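Local coordinates for protein binding component of ABC transporter (Wolinella succinogenes, PDB 3K4U) that binds lysine in its ligand pocket and probably serves as the solute-binding component of an ABC transporter, at residues 197-200 with 201-204. Numbering follows the deposited sequence.
Sequences KGDP and DFLN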
loop_
_atom_site.group_PDB
_atom_site.type_symbol
_atom_site.label_atom_id
_atom_site.label_comp_id
_atom_site.label_asym_id
_atom_site.label_seq_id
_atom_site.Cartn_x
_atom_site.Cartn_y
_atom_site.Cartn_z
ATOM N N LYS E 197 -1.207 37.382 -2.610
ATOM C CA LYS E 197 -2.154 36.847 -1.694
ATOM C C LYS E 197 -3.542 37.248 -2.061
ATOM O O LYS E 197 -3.743 38.217 -2.812
ATOM C CB LYS E 197 -1.872 37.420 -0.330
ATOM C CG LYS E 197 -0.601 36.957 0.291
ATOM C CD LYS E 197 -0.196 37.959 1.343
ATOM C CE LYS E 197 -0.301 37.374 2.714
ATOM N NZ LYS E 197 0.150 38.425 3.650
ATOM N N GLY E 198 -4.504 36.513 -1.502
ATOM C CA GLY E 198 -5.885 36.860 -1.655
ATOM C C GLY E 198 -6.436 36.294 -2.930
ATOM O O GLY E 198 -7.577 36.597 -3.259
ATOM N N ASP E 199 -5.646 35.482 -3.654
ATOM C CA ASP E 199 -6.147 34.759 -4.860
ATOM C C ASP E 199 -6.116 33.212 -4.819
ATOM O O ASP E 199 -5.177 32.593 -5.323
ATOM C CB ASP E 199 -5.489 35.269 -6.126
ATOM C CG ASP E 199 -6.229 34.820 -7.400
ATOM O OD1 ASP E 199 -5.713 35.120 -8.504
ATOM O OD2 ASP E 199 -7.314 34.178 -7.320
ATOM N N PRO E 200 -7.155 32.591 -4.224
ATOM C CA PRO E 200 -7.237 31.129 -4.051
ATOM C C PRO E 200 -7.515 30.349 -5.350
ATOM O O PRO E 200 -7.005 29.194 -5.538
ATOM C CB PRO E 200 -8.370 30.951 -3.035
ATOM C CG PRO E 200 -9.245 32.164 -3.175
ATOM C CD PRO E 200 -8.258 33.298 -3.536
ATOM N N ASP E 201 -8.292 30.981 -6.240
ATOM C CA ASP E 201 -8.543 30.468 -7.591
ATOM C C ASP E 201 -7.300 30.201 -8.404
ATOM O O ASP E 201 -7.186 29.184 -9.068
ATOM C CB ASP E 201 -9.365 31.463 -8.353
ATOM C CG ASP E 201 -10.687 31.707 -7.698
ATOM O OD1 ASP E 201 -11.192 30.757 -7.058
ATOM O OD2 ASP E 201 -11.225 32.830 -7.820
ATOM N N PHE E 202 -6.368 31.124 -8.383
ATOM C CA PHE E 202 -5.251 31.004 -9.258
ATOM C C PHE E 202 -4.340 29.918 -8.713
ATOM O O PHE E 202 -3.839 29.124 -9.481
ATOM C CB PHE E 202 -4.554 32.363 -9.387
ATOM C CG PHE E 202 -3.424 32.388 -10.368
ATOM C CD1 PHE E 202 -3.482 31.668 -11.518
ATOM C CD2 PHE E 202 -2.305 33.173 -10.128
ATOM C CE1 PHE E 202 -2.456 31.714 -12.442
ATOM C CE2 PHE E 202 -1.228 33.209 -11.050
ATOM C CZ PHE E 202 -1.315 32.476 -12.220
ATOM N N LEU E 203 -4.111 29.918 -7.391
ATOM C CA LEU E 203 -3.575 28.743 -6.650
ATOM C C LEU E 203 -4.237 27.429 -7.013
ATOM O O LEU E 203 -3.549 26.464 -7.358
ATOM C CB LEU E 203 -3.793 28.916 -5.168
ATOM C CG LEU E 203 -2.655 29.482 -4.369
ATOM C CD1 LEU E 203 -3.124 29.624 -2.947
ATOM C CD2 LEU E 203 -1.596 28.461 -4.523
ATOM N N ASN E 204 -5.566 27.367 -6.950
ATOM C CA ASN E 204 -6.231 26.156 -7.394
ATOM C C ASN E 204 -5.715 25.799 -8.751
ATOM O O ASN E 204 -5.285 24.678 -8.954
ATOM C CB ASN E 204 -7.744 26.320 -7.472
ATOM C CG ASN E 204 -8.449 25.002 -7.565
ATOM O OD1 ASN E 204 -9.175 24.710 -8.522
ATOM N ND2 ASN E 204 -8.233 24.179 -6.564
#
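With CG anti to the backbone N (chi1 -165°), Asp199 brings its carboxylate up to the N-H and CB of Phe202, at the start of helix 200-216, while the same anti torsion in Phe202 (chi1 -175°) sends its ring off from the cap. This is a worked example of N-capping. OD2 of Asp199 accepts from Phe202 N in a weak bond of 3.4 Å, bent to 148° at the hydrogen, while OD1 lies by Phe202 CB. The phenyl group packs on Ile195 of strand 189-195 and on Met42. Pro200, which has no N-H to offer, opens the helix, and its carbonyl takes an i to i+4 bond, Asn204 N to Pro200 O, at 2.7 Å. An alanine in place of Asp199 would probably leave Phe202 N without its capping acceptor and the helix start less firmly defined. Asp201 brings a second carboxylate close, its OD2 4.2 Å from Asp199 OD2. Asp201 OD1 is hydrogen-bonded to Asn83 ND2 and Gly198 N of a second subunit, and OD1 of Asn204 to Phe84 N there. Two acidic groups at a helix N-terminus are likely to be stabilised by the helix dipole, which would offset their mutual repulsion.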